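Local coordinates for protein aldehyde dehydrogenase (Staphylococcus aureus, PDB 6K10) that oxidises 4,4'-diaponeurosporen-4-al to 4,4'-diaponeurosporenoic acid with NAD+, a step in making the carotenoid staphyloxanthin, at residues T57-N62 and N122-L127; N231-S236 and L271-R276; T245-T250 and P287-I292; Q281-S286 and E322-P327. The protein carries 1 engineered substitution. All coordinates share one frame; numbering follows the deposited sequence.

Contact 1: residues T57-N62 and N122-L127; sequences TDLGKN and NYPFQL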
loop_
_atom_site.group_PDB
_atom_site.type_symbol
_atom_site.label_atom_id
_atom_site.label_comp_id
_atom_site.label_asym_id
_atom_site.label_seq_id
_atom_site.Cartn_x
_atom_site.Cartn_y
_atom_site.Cartn_z
ATOM N N THR A 57 -8.434 4.289 -35.005
ATOM C CA THR A 57 -8.652 3.045 -35.733
ATOM C C THR A 57 -9.080 1.920 -34.797
ATOM O O THR A 57 -9.947 1.111 -35.147
ATOM C CB THR A 57 -7.388 2.661 -36.504
ATOM O OG1 THR A 57 -7.065 3.698 -37.440
ATOM C CG2 THR A 57 -7.597 1.358 -37.262
ATOM N N ASP A 58 -8.505 1.867 -33.596
ATOM C CA ASP A 58 -8.758 0.749 -32.693
ATOM C C ASP A 58 -10.009 0.925 -31.844
ATOM O O ASP A 58 -10.679 -0.068 -31.538
ATOM C CB ASP A 58 -7.551 0.526 -31.774
ATOM C CG ASP A 58 -6.320 0.063 -32.529
ATOM O OD1 ASP A 58 -6.429 -0.198 -33.746
ATOM O OD2 ASP A 58 -5.247 -0.058 -31.899
ATOM N N LEU A 59 -10.349 2.157 -31.457
ATOM C CA LEU A 59 -11.450 2.406 -30.532
ATOM C C LEU A 59 -12.478 3.393 -31.073
ATOM O O LEU A 59 -13.416 3.751 -30.349
ATOM C CB LEU A 59 -10.907 2.913 -29.192
ATOM C CG LEU A 59 -10.162 1.900 -28.319
ATOM C CD1 LEU A 59 -9.466 2.596 -27.161
ATOM C CD2 LEU A 59 -11.119 0.838 -27.808
ATOM N N GLY A 60 -12.334 3.843 -32.318
ATOM C CA GLY A 60 -13.217 4.874 -32.836
ATOM C C GLY A 60 -13.162 6.161 -32.048
ATOM O O GLY A 60 -14.136 6.921 -32.037
ATOM N N LYS A 61 -12.038 6.429 -31.387
ATOM C CA LYS A 61 -11.942 7.548 -30.459
ATOM C C LYS A 61 -11.655 8.837 -31.216
ATOM O O LYS A 61 -10.613 8.967 -31.868
ATOM C CB LYS A 61 -10.859 7.274 -29.418
ATOM C CG LYS A 61 -10.930 8.184 -28.204
ATOM C CD LYS A 61 -9.998 7.703 -27.105
ATOM C CE LYS A 61 -10.390 6.312 -26.627
ATOM N NZ LYS A 61 -10.078 6.098 -25.183
ATOM N N ASN A 62 -12.580 9.790 -31.123
ATOM C CA ASN A 62 -12.408 11.086 -31.758
ATOM C C ASN A 62 -11.294 11.875 -31.072
ATOM O O ASN A 62 -10.957 11.645 -29.908
ATOM C CB ASN A 62 -13.723 11.869 -31.732
ATOM C CG ASN A 62 -14.108 12.331 -30.338
ATOM O OD1 ASN A 62 -13.606 13.339 -29.843
ATOM N ND2 ASN A 62 -15.008 11.589 -29.698
ATOM N N ASN A 122 -8.960 -0.142 -22.935
ATOM C CA ASN A 122 -9.986 0.892 -23.040
ATOM C C ASN A 122 -9.414 2.305 -23.059
ATOM O O ASN A 122 -9.905 3.154 -23.810
ATOM C CB ASN A 122 -11.014 0.729 -21.914
ATOM C CG ASN A 122 -10.405 0.809 -20.528
ATOM O OD1 ASN A 122 -9.334 0.266 -20.271
ATOM N ND2 ASN A 122 -11.106 1.477 -19.617
ATOM N N TYR A 123 -8.399 2.588 -22.247
ATOM C CA TYR A 123 -7.594 3.799 -22.381
ATOM C C TYR A 123 -6.153 3.336 -22.542
ATOM O O TYR A 123 -5.324 3.487 -21.633
ATOM C CB TYR A 123 -7.774 4.746 -21.197
ATOM C CG TYR A 123 -9.181 5.290 -21.102
ATOM C CD1 TYR A 123 -10.193 4.544 -20.512
ATOM C CD2 TYR A 123 -9.505 6.536 -21.622
ATOM C CE1 TYR A 123 -11.482 5.027 -20.430
ATOM C CE2 TYR A 123 -10.793 7.030 -21.542
ATOM C CZ TYR A 123 -11.778 6.270 -20.946
ATOM O OH TYR A 123 -13.064 6.753 -20.865
ATOM N N PRO A 124 -5.827 2.760 -23.702
ATOM C CA PRO A 124 -4.596 1.965 -23.818
ATOM C C PRO A 124 -3.332 2.793 -23.764
ATOM O O PRO A 124 -2.258 2.236 -23.504
ATOM C CB PRO A 124 -4.756 1.278 -25.179
ATOM C CG PRO A 124 -5.620 2.215 -25.965
ATOM C CD PRO A 124 -6.555 2.860 -24.979
ATOM N N PHE A 125 -3.425 4.099 -23.996
ATOM C CA PHE A 125 -2.274 4.988 -23.917
ATOM C C PHE A 125 -2.129 5.562 -22.509
ATOM O O PHE A 125 -1.073 5.428 -21.884
ATOM C CB PHE A 125 -2.414 6.093 -24.972
ATOM C CG PHE A 125 -1.278 7.072 -24.997
ATOM C CD1 PHE A 125 -1.325 8.226 -24.234
ATOM C CD2 PHE A 125 -0.172 6.849 -25.799
ATOM C CE1 PHE A 125 -0.285 9.133 -24.259
ATOM C CE2 PHE A 125 0.872 7.754 -25.831
ATOM C CZ PHE A 125 0.815 8.898 -25.060
ATOM N N GLN A 126 -3.196 6.183 -21.994
ATOM C CA GLN A 126 -3.142 6.800 -20.669
ATOM C C GLN A 126 -2.810 5.787 -19.581
ATOM O O GLN A 126 -2.042 6.087 -18.659
ATOM C CB GLN A 126 -4.467 7.504 -20.362
ATOM C CG GLN A 126 -4.801 7.633 -18.881
ATOM C CD GLN A 126 -4.000 8.708 -18.173
ATOM O OE1 GLN A 126 -3.205 9.420 -18.788
ATOM N NE2 GLN A 126 -4.209 8.832 -16.868
ATOM N N LEU A 127 -3.364 4.580 -19.677
ATOM C CA LEU A 127 -3.112 3.586 -18.642
ATOM C C LEU A 127 -1.739 2.940 -18.756
ATOM O O LEU A 127 -1.356 2.184 -17.860
ATOM C CB LEU A 127 -4.215 2.529 -18.658
ATOM C CG LEU A 127 -5.595 3.121 -18.348
ATOM C CD1 LEU A 127 -6.711 2.139 -18.670
ATOM C CD2 LEU A 127 -5.667 3.558 -16.892
#
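The phenol ring of Tyr123 is met obliquely by the ammonium of Lys61: NZ stands 4.2 Å from the ring centroid, 34° off the ring normal, an off-centre cation-pi contact, NZ being nearest to CD2 (3.6 Å). At the edge, in the ring plane, lies ND2 of Asn122, which donates to the Gln249 carbonyl. Lys61 starts with CG anti to its backbone N (chi1 -164°) and bends at chi3 and chi4, which lets NZ donate a hydrogen bond to Asn122 O at 3.3 Å, from within the carbonyl plane (C=O...N 154°). That oxygen also accepts from Asn246 ND2. Lysine suits the place because its long chain carries a buried charge to Glu70, its salt-bridge partner, which probably keeps it protonated. Leu59 CD1 lies against Asn122 O and meets Pro124 CD tip to tip at 3.6 Å. Asn122 lies close to the engineered Ser251 at the predicted nucleophile position, consistent with the oxyanion-hole asparagine of aldehyde dehydrogenases. The contact joins the end of helix 48-59, where Gly60 turns the chain with positive phi, to the loop between strand 104-118 and helix 126-138; helix 63-89 flanks Tyr123, and helix 151-164 packs on Pro124.

Contact 2: residues N231-S236 and L271-R276; sequences NIKVAS and LSKTLR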
loop_
_atom_site.group_PDB
_atom_site.type_symbol
_atom_site.label_atom_id
_atom_site.label_comp_id
_atom_site.label_asym_id
_atom_site.label_seq_id
_atom_site.Cartn_x
_atom_site.Cartn_y
_atom_site.Cartn_z
ATOM N N ASN A 231 -31.651 17.232 -9.502
ATOM C CA ASN A 231 -31.864 18.029 -10.706
ATOM C C ASN A 231 -31.787 17.064 -11.882
ATOM O O ASN A 231 -30.699 16.647 -12.284
ATOM C CB ASN A 231 -30.823 19.137 -10.813
ATOM C CG ASN A 231 -31.098 20.095 -11.958
ATOM O OD1 ASN A 231 -31.530 19.692 -13.038
ATOM N ND2 ASN A 231 -30.846 21.377 -11.723
ATOM N N ILE A 232 -32.946 16.714 -12.440
ATOM C CA ILE A 232 -33.024 15.578 -13.357
ATOM C C ILE A 232 -32.279 15.866 -14.655
ATOM O O ILE A 232 -31.532 15.018 -15.156
ATOM C CB ILE A 232 -34.493 15.203 -13.618
ATOM C CG1 ILE A 232 -35.188 14.845 -12.303
ATOM C CG2 ILE A 232 -34.579 14.052 -14.605
ATOM C CD1 ILE A 232 -34.686 13.558 -11.676
ATOM N N LYS A 233 -32.476 17.055 -15.229
ATOM C CA LYS A 233 -31.848 17.338 -16.518
ATOM C C LYS A 233 -30.336 17.450 -16.384
ATOM O O LYS A 233 -29.594 16.914 -17.217
ATOM C CB LYS A 233 -32.424 18.610 -17.136
ATOM C CG LYS A 233 -31.967 18.827 -18.577
ATOM C CD LYS A 233 -32.269 17.595 -19.424
ATOM C CE LYS A 233 -31.986 17.826 -20.902
ATOM N NZ LYS A 233 -30.547 18.082 -21.191
ATOM N N VAL A 234 -29.858 18.142 -15.347
ATOM C CA VAL A 234 -28.419 18.238 -15.120
ATOM C C VAL A 234 -27.836 16.868 -14.791
ATOM O O VAL A 234 -26.729 16.529 -15.225
ATOM C CB VAL A 234 -28.119 19.262 -14.012
ATOM C CG1 VAL A 234 -26.624 19.331 -13.745
ATOM C CG2 VAL A 234 -28.655 20.629 -14.402
ATOM N N ALA A 235 -28.566 16.064 -14.017
ATOM C CA ALA A 235 -28.117 14.702 -13.738
ATOM C C ALA A 235 -27.965 13.910 -15.028
ATOM O O ALA A 235 -26.961 13.222 -15.235
ATOM C CB ALA A 235 -29.097 14.005 -12.795
ATOM N N SER A 236 -28.955 14.008 -15.916
ATOM C CA SER A 236 -28.907 13.245 -17.156
ATOM C C SER A 236 -27.733 13.675 -18.027
ATOM O O SER A 236 -27.129 12.847 -18.719
ATOM C CB SER A 236 -30.229 13.396 -17.909
ATOM O OG SER A 236 -30.265 14.608 -18.641
ATOM N N LEU A 271 -32.666 11.736 -20.078
ATOM C CA LEU A 271 -31.536 11.020 -20.664
ATOM C C LEU A 271 -31.677 10.921 -22.178
ATOM O O LEU A 271 -30.713 11.144 -22.919
ATOM C CB LEU A 271 -31.414 9.625 -20.052
ATOM C CG LEU A 271 -30.933 9.503 -18.606
ATOM C CD1 LEU A 271 -31.253 8.118 -18.077
ATOM C CD2 LEU A 271 -29.441 9.788 -18.503
ATOM N N SER A 272 -32.876 10.577 -22.655
ATOM C CA SER A 272 -33.106 10.477 -24.092
ATOM C C SER A 272 -32.904 11.824 -24.773
ATOM O O SER A 272 -32.284 11.910 -25.839
ATOM C CB SER A 272 -34.515 9.946 -24.360
ATOM O OG SER A 272 -34.741 8.722 -23.685
ATOM N N LYS A 273 -33.426 12.892 -24.166
ATOM C CA LYS A 273 -33.250 14.227 -24.725
ATOM C C LYS A 273 -31.779 14.618 -24.776
ATOM O O LYS A 273 -31.313 15.186 -25.771
ATOM C CB LYS A 273 -34.039 15.241 -23.897
ATOM C CG LYS A 273 -33.775 16.683 -24.275
ATOM C CD LYS A 273 -34.528 17.627 -23.360
ATOM C CE LYS A 273 -35.664 18.319 -24.084
ATOM N NZ LYS A 273 -36.285 19.375 -23.237
ATOM N N THR A 274 -31.035 14.326 -23.709
ATOM C CA THR A 274 -29.617 14.672 -23.659
ATOM C C THR A 274 -28.834 13.932 -24.737
ATOM O O THR A 274 -27.961 14.509 -25.398
ATOM C CB THR A 274 -29.059 14.350 -22.272
ATOM O OG1 THR A 274 -29.594 15.268 -21.313
ATOM C CG2 THR A 274 -27.539 14.437 -22.267
ATOM N N LEU A 275 -29.136 12.646 -24.927
ATOM C CA LEU A 275 -28.447 11.867 -25.949
ATOM C C LEU A 275 -28.677 12.447 -27.340
ATOM O O LEU A 275 -27.761 12.471 -28.169
ATOM C CB LEU A 275 -28.900 10.410 -25.882
ATOM C CG LEU A 275 -28.411 9.663 -24.641
ATOM C CD1 LEU A 275 -29.115 8.323 -24.482
ATOM C CD2 LEU A 275 -26.903 9.478 -24.712
ATOM N N ARG A 276 -29.892 12.931 -27.609
ATOM C CA ARG A 276 -30.151 13.595 -28.883
ATOM C C ARG A 276 -29.386 14.911 -28.985
ATOM O O ARG A 276 -28.878 15.259 -30.058
ATOM C CB ARG A 276 -31.652 13.827 -29.060
ATOM C CG ARG A 276 -32.459 12.548 -29.220
ATOM C CD ARG A 276 -31.871 11.657 -30.301
ATOM N NE ARG A 276 -32.569 10.377 -30.392
ATOM C CZ ARG A 276 -32.115 9.326 -31.065
ATOM N NH1 ARG A 276 -32.817 8.200 -31.093
ATOM N NH2 ARG A 276 -30.958 9.397 -31.708
#
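Lys233 leaves its helix with CG anti to the backbone N (chi1 -171°), and a bend at chi2 swings the chain over the neighbouring helix. CB and CG only span the distance, and CD is the first atom to come near, 4.0 Å from Thr274 OG1. CE then settles against the aliphatic part of Lys273, 3.5 Å from its CD, the two lysine chains crossing at about a right angle. A second bend at chi4 turns NZ toward Thr274 OG1, to which it donates at 3.0 Å. The same ammonium forms salt bridges with Glu237 and Glu277, one acid on each helix, which should offset the like charge of Lys273. Helix 232-244 is the connection of a beta-alpha-beta unit between the parallel strands 223-226 and 256-260 of the mixed sheet of the catalytic domain, and helix 264-279 follows the latter strand; the short segments cross at -51° with their axes 9.2 Å apart. Ser236 CA comes within 4.9 Å of Leu271 CA, where a small residue fits. Its OG sits between backbone N and carbonyl carbon (chi1 81°), donates back to Lys233 O within its own turn at 2.8 Å, and lies 2.8 Å from Thr274 OG1, whose proton could go to it or to Ala270 O. Next to this polar cluster, Ser236 CB touches Leu271 CD2 at 3.7 Å, and Leu271 runs on toward Cys240 and Leu329.

Contact 3: residues T245-T250 and P287-I292; sequences TNAGQT and PDYGRI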
loop_
_atom_site.group_PDB
_atom_site.type_symbol
_atom_site.label_atom_id
_atom_site.label_comp_id
_atom_site.label_asym_id
_atom_site.label_seq_id
_atom_site.Cartn_x
_atom_site.Cartn_y
_atom_site.Cartn_z
ATOM N N THR A 245 -19.002 8.535 -22.947
ATOM C CA THR A 245 -17.596 8.696 -23.285
ATOM C C THR A 245 -16.961 7.323 -23.478
ATOM O O THR A 245 -17.197 6.401 -22.692
ATOM C CB THR A 245 -16.873 9.468 -22.175
ATOM O OG1 THR A 245 -17.307 10.834 -22.175
ATOM C CG2 THR A 245 -15.361 9.415 -22.364
ATOM N N ASN A 246 -16.171 7.186 -24.545
ATOM C CA ASN A 246 -15.489 5.933 -24.888
ATOM C C ASN A 246 -16.475 4.783 -25.084
ATOM O O ASN A 246 -16.127 3.616 -24.883
ATOM C CB ASN A 246 -14.437 5.561 -23.838
ATOM C CG ASN A 246 -13.340 4.671 -24.399
ATOM O OD1 ASN A 246 -13.046 4.705 -25.595
ATOM N ND2 ASN A 246 -12.734 3.866 -23.535
ATOM N N ALA A 247 -17.707 5.110 -25.477
ATOM C CA ALA A 247 -18.762 4.121 -25.707
ATOM C C ALA A 247 -18.974 3.232 -24.483
ATOM O O ALA A 247 -19.257 2.038 -24.597
ATOM C CB ALA A 247 -18.467 3.276 -26.949
ATOM N N GLY A 248 -18.828 3.816 -23.296
ATOM C CA GLY A 248 -19.063 3.089 -22.065
ATOM C C GLY A 248 -17.925 2.214 -21.592
ATOM O O GLY A 248 -18.066 1.554 -20.556
ATOM N N GLN A 249 -16.801 2.194 -22.303
ATOM C CA GLN A 249 -15.686 1.311 -21.964
ATOM C C GLN A 249 -14.768 2.011 -20.957
ATOM O O GLN A 249 -13.627 2.379 -21.239
ATOM C CB GLN A 249 -14.954 0.894 -23.233
ATOM C CG GLN A 249 -15.897 0.235 -24.239
ATOM C CD GLN A 249 -15.285 0.044 -25.612
ATOM O OE1 GLN A 249 -15.004 -1.080 -26.027
ATOM N NE2 GLN A 249 -15.093 1.144 -26.332
ATOM N N THR A 250 -15.306 2.184 -19.752
ATOM C CA THR A 250 -14.630 2.899 -18.679
ATOM C C THR A 250 -14.930 2.208 -17.357
ATOM O O THR A 250 -16.076 1.841 -17.087
ATOM C CB THR A 250 -15.077 4.366 -18.618
ATOM O OG1 THR A 250 -14.970 4.952 -19.921
ATOM C CG2 THR A 250 -14.215 5.154 -17.644
ATOM N N PRO A 287 -19.614 12.265 -34.977
ATOM C CA PRO A 287 -18.158 12.134 -34.871
ATOM C C PRO A 287 -17.641 12.189 -33.444
ATOM O O PRO A 287 -16.422 12.153 -33.242
ATOM C CB PRO A 287 -17.661 13.339 -35.676
ATOM C CG PRO A 287 -18.686 14.388 -35.372
ATOM C CD PRO A 287 -20.015 13.654 -35.270
ATOM N N ASP A 288 -18.532 12.280 -32.460
ATOM C CA ASP A 288 -18.165 12.423 -31.059
ATOM C C ASP A 288 -18.371 11.135 -30.274
ATOM O O ASP A 288 -18.239 11.140 -29.046
ATOM C CB ASP A 288 -18.980 13.553 -30.429
ATOM C CG ASP A 288 -18.776 14.875 -31.135
ATOM O OD1 ASP A 288 -17.659 15.115 -31.637
ATOM O OD2 ASP A 288 -19.743 15.660 -31.215
ATOM N N TYR A 289 -18.689 10.038 -30.952
ATOM C CA TYR A 289 -19.089 8.805 -30.293
ATOM C C TYR A 289 -18.212 7.657 -30.768
ATOM O O TYR A 289 -17.959 7.514 -31.968
ATOM C CB TYR A 289 -20.566 8.508 -30.564
ATOM C CG TYR A 289 -21.080 7.295 -29.838
ATOM C CD1 TYR A 289 -21.119 7.260 -28.451
ATOM C CD2 TYR A 289 -21.537 6.189 -30.538
ATOM C CE1 TYR A 289 -21.591 6.152 -27.781
ATOM C CE2 TYR A 289 -22.010 5.081 -29.880
ATOM C CZ TYR A 289 -22.034 5.066 -28.504
ATOM O OH TYR A 289 -22.509 3.956 -27.856
ATOM N N GLY A 290 -17.761 6.836 -29.818
ATOM C CA GLY A 290 -16.769 5.816 -30.079
ATOM C C GLY A 290 -17.369 4.485 -30.495
ATOM O O GLY A 290 -18.572 4.349 -30.729
ATOM N N ARG A 291 -16.494 3.483 -30.585
ATOM C CA ARG A 291 -16.853 2.151 -31.047
ATOM C C ARG A 291 -16.279 1.101 -30.102
ATOM O O ARG A 291 -15.384 1.378 -29.301
ATOM C CB ARG A 291 -16.342 1.897 -32.473
ATOM C CG ARG A 291 -16.895 2.856 -33.517
ATOM C CD ARG A 291 -18.378 2.624 -33.732
ATOM N NE ARG A 291 -18.928 3.440 -34.813
ATOM C CZ ARG A 291 -19.426 4.661 -34.649
ATOM N NH1 ARG A 291 -19.446 5.217 -33.444
ATOM N NH2 ARG A 291 -19.909 5.325 -35.690
ATOM N N ILE A 292 -16.797 -0.119 -30.220
ATOM C CA ILE A 292 -16.370 -1.221 -29.363
ATOM C C ILE A 292 -15.019 -1.743 -29.840
ATOM O O ILE A 292 -14.728 -1.763 -31.041
ATOM C CB ILE A 292 -17.445 -2.326 -29.342
ATOM C CG1 ILE A 292 -18.814 -1.724 -29.013
ATOM C CG2 ILE A 292 -17.100 -3.400 -28.324
ATOM C CD1 ILE A 292 -18.842 -0.924 -27.717
HETATM O O HOH W 1 -17.759 7.983 -27.093
#
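The loop that leads from helix 232-244 to the predicted nucleophile position, where the engineered Ser251 stands, is fastened here to the chain ahead of helix 295-307. Gln249, its CG anti to the carbonyl carbon and its chain extended beyond, delivers an amide whose NE2 uses both hydrogens: one goes to Asn246 O at 3.0 Å, nearly straight and in the amide plane, the other across to Arg291 O at 3.0 Å, more bent (137°), from above that carbonyl plane. OE1 accepts from Val293 N; two N-H donors and an acceptor on one flexible arm are what glutamine supplies, and together they fix the amide's rotation. Ala247 is small enough to lie against the other backbone, CB 3.9 Å from Gly290 C, and CA 4.1 Å from Tyr289 CE1. A water joins the loops by accepting from Ala247 N and from Gly290 N, the latter at 3.0 Å. Tyr289 OH is hydrogen-bonded to Ile325 O. Asn246, Ala247 and Gly248 all have positive phi, and at Gly248 a CB would jam against the preceding carbonyl O, which calls for glycine. Gln249 then centres an inverse gamma turn within the Gly-Gln-x-Cys signature of aldehyde dehydrogenases, whose probably catalytic cysteine position Ser251 occupies here.

Contact 4: residues Q281-S286 and E322-P327; sequences QNIQQS and ERYIEP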
loop_
_atom_site.group_PDB
_atom_site.type_symbol
_atom_site.label_atom_id
_atom_site.label_comp_id
_atom_site.label_asym_id
_atom_site.label_seq_id
_atom_site.Cartn_x
_atom_site.Cartn_y
_atom_site.Cartn_z
ATOM N N GLN A 281 -29.897 12.636 -34.162
ATOM C CA GLN A 281 -30.908 11.604 -34.374
ATOM C C GLN A 281 -30.313 10.316 -34.932
ATOM O O GLN A 281 -30.845 9.230 -34.670
ATOM C CB GLN A 281 -32.014 12.130 -35.297
ATOM C CG GLN A 281 -33.067 11.088 -35.674
ATOM C CD GLN A 281 -33.857 10.581 -34.476
ATOM O OE1 GLN A 281 -33.986 11.267 -33.462
ATOM N NE2 GLN A 281 -34.381 9.365 -34.587
ATOM N N ASN A 282 -29.221 10.403 -35.684
ATOM C CA ASN A 282 -28.509 9.224 -36.173
ATOM C C ASN A 282 -27.154 9.196 -35.469
ATOM O O ASN A 282 -26.167 9.741 -35.963
ATOM C CB ASN A 282 -28.359 9.246 -37.690
ATOM C CG ASN A 282 -27.804 7.946 -38.236
ATOM O OD1 ASN A 282 -27.623 6.977 -37.495
ATOM N ND2 ASN A 282 -27.538 7.912 -39.537
ATOM N N ILE A 283 -27.119 8.546 -34.302
ATOM C CA ILE A 283 -25.923 8.560 -33.465
ATOM C C ILE A 283 -24.761 7.851 -34.150
ATOM O O ILE A 283 -23.591 8.150 -33.876
ATOM C CB ILE A 283 -26.249 7.951 -32.084
ATOM C CG1 ILE A 283 -27.345 8.768 -31.399
ATOM C CG2 ILE A 283 -25.017 7.899 -31.193
ATOM C CD1 ILE A 283 -27.882 8.142 -30.130
ATOM N N GLN A 284 -25.050 6.925 -35.068
ATOM C CA GLN A 284 -23.979 6.287 -35.826
ATOM C C GLN A 284 -23.219 7.284 -36.691
ATOM O O GLN A 284 -22.066 7.023 -37.057
ATOM C CB GLN A 284 -24.537 5.157 -36.697
ATOM C CG GLN A 284 -23.460 4.221 -37.238
ATOM C CD GLN A 284 -24.023 2.986 -37.912
ATOM O OE1 GLN A 284 -25.186 2.635 -37.722
ATOM N NE2 GLN A 284 -23.192 2.318 -38.704
ATOM N N GLN A 285 -23.828 8.422 -37.013
ATOM C CA GLN A 285 -23.184 9.455 -37.812
ATOM C C GLN A 285 -22.459 10.496 -36.967
ATOM O O GLN A 285 -21.798 11.373 -37.530
ATOM C CB GLN A 285 -24.220 10.148 -38.706
ATOM N N SER A 286 -22.556 10.420 -35.642
ATOM C CA SER A 286 -21.923 11.423 -34.789
ATOM C C SER A 286 -20.412 11.215 -34.759
ATOM O O SER A 286 -19.950 10.094 -34.522
ATOM C CB SER A 286 -22.485 11.357 -33.371
ATOM O OG SER A 286 -21.696 12.119 -32.472
ATOM N N GLU A 322 -18.990 -1.800 -38.200
ATOM C CA GLU A 322 -18.299 -0.696 -37.553
ATOM C C GLU A 322 -17.988 -0.981 -36.092
ATOM O O GLU A 322 -17.424 -0.117 -35.412
ATOM C CB GLU A 322 -19.138 0.585 -37.655
ATOM C CG GLU A 322 -18.865 1.427 -38.887
ATOM C CD GLU A 322 -19.682 2.705 -38.900
ATOM O OE1 GLU A 322 -19.669 3.434 -37.886
ATOM O OE2 GLU A 322 -20.343 2.978 -39.924
ATOM N N ARG A 323 -18.329 -2.176 -35.600
ATOM C CA ARG A 323 -18.309 -2.476 -34.168
ATOM C C ARG A 323 -19.055 -1.394 -33.393
ATOM O O ARG A 323 -18.607 -0.914 -32.350
ATOM C CB ARG A 323 -16.879 -2.662 -33.660
ATOM C CG ARG A 323 -16.113 -3.729 -34.434
ATOM C CD ARG A 323 -14.851 -4.175 -33.716
ATOM N NE ARG A 323 -13.998 -3.061 -33.314
ATOM C CZ ARG A 323 -12.974 -2.611 -34.033
ATOM N NH1 ARG A 323 -12.248 -1.595 -33.591
ATOM N NH2 ARG A 323 -12.678 -3.177 -35.195
ATOM N N TYR A 324 -20.213 -1.014 -33.923
ATOM C CA TYR A 324 -21.005 0.095 -33.412
ATOM C C TYR A 324 -22.149 -0.422 -32.556
ATOM O O TYR A 324 -22.839 -1.374 -32.937
ATOM C CB TYR A 324 -21.562 0.931 -34.565
ATOM C CG TYR A 324 -22.668 1.877 -34.157
ATOM C CD1 TYR A 324 -22.391 3.033 -33.439
ATOM C CD2 TYR A 324 -23.991 1.611 -34.489
ATOM C CE1 TYR A 324 -23.400 3.899 -33.065
ATOM C CE2 TYR A 324 -25.007 2.473 -34.121
ATOM C CZ TYR A 324 -24.705 3.616 -33.408
ATOM O OH TYR A 324 -25.709 4.482 -33.035
ATOM N N ILE A 325 -22.353 0.212 -31.405
ATOM C CA ILE A 325 -23.514 -0.040 -30.562
ATOM C C ILE A 325 -24.068 1.303 -30.115
ATOM O O ILE A 325 -23.345 2.112 -29.520
ATOM C CB ILE A 325 -23.180 -0.928 -29.355
ATOM C CG1 ILE A 325 -22.741 -2.306 -29.845
ATOM C CG2 ILE A 325 -24.388 -1.048 -28.436
ATOM C CD1 ILE A 325 -22.535 -3.296 -28.761
ATOM N N GLU A 326 -25.340 1.538 -30.413
ATOM C CA GLU A 326 -25.991 2.793 -30.086
ATOM C C GLU A 326 -26.149 2.939 -28.572
ATOM O O GLU A 326 -26.324 1.945 -27.862
ATOM C CB GLU A 326 -27.360 2.847 -30.761
ATOM C CG GLU A 326 -28.083 4.174 -30.671
ATOM C CD GLU A 326 -29.470 4.114 -31.280
ATOM O OE1 GLU A 326 -30.042 5.186 -31.567
ATOM O OE2 GLU A 326 -29.990 2.994 -31.470
ATOM N N PRO A 327 -26.070 4.165 -28.051
ATOM C CA PRO A 327 -26.439 4.391 -26.650
ATOM C C PRO A 327 -27.827 3.841 -26.366
ATOM O O PRO A 327 -28.795 4.159 -27.060
ATOM C CB PRO A 327 -26.391 5.915 -26.520
ATOM C CG PRO A 327 -25.336 6.316 -27.481
ATOM C CD PRO A 327 -25.477 5.371 -28.658
#
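Stacking dominates this contact. The side chain of Gln284, CG anti to the backbone N (chi1 -165°) and extended beyond, lies along one face of the Tyr324 ring: CG sits 3.8 Å from the ring centroid almost on the normal, a CH-pi contact, and the amide follows with its plane only 24° from that of the ring, OE1 3.6 Å from Tyr324 CD2. The backbone N of Glu326 covers the opposite face, offset toward the rim. The polar contribution is a single hydrogen bond, Gln284 NE2 to Glu322 OE2 at 3.2 Å, near the amide plane but arriving from above the carboxylate. Gln284 NE2 also donates to Asp319, while Glu322 OE1 pairs with Arg291; a neutral glutamine can thus both cover a ring and serve two acids. Apolar packing comes from Ile283, whose CG2 branch meets Pro327 CD tip to tip at 3.6 Å, while CB rests 3.6 Å from Tyr324 OH and CD1 passes Glu326 OE1, the other oxygen, OE2, being hydrogen-bonded to His317. The 3-10 turn 283-285 presents both residues to strand 324-330. There Arg323, at positive phi, and Tyr324 both face Asp319, a G1 beta bulge, as is usual where a tight hairpin closes.

Along the chain contact 1 closes first; contacts 2 and 3 then interleave, as do contacts 3 and 4, whereas contact 2 closes before contact 4 opens. Contact 3 occupies the middle: its centre is 9 Å from that of contact 1 and 10 Å from that of contact 4, and it touches both, through Tyr123 with Thr250 and through Ile292 with Arg323. Contacts 1 and 2 have their centres 26 Å apart. Helix 264-279, part of contact 2, packs on strand 324-330, which begins in contact 4. The touching order is therefore 2-4-3-1, with Asp58 O also beside Arg323 NH1 of contact 4, leading from the catalytic domain to the loop after strand 104-118 of the NAD-binding domain.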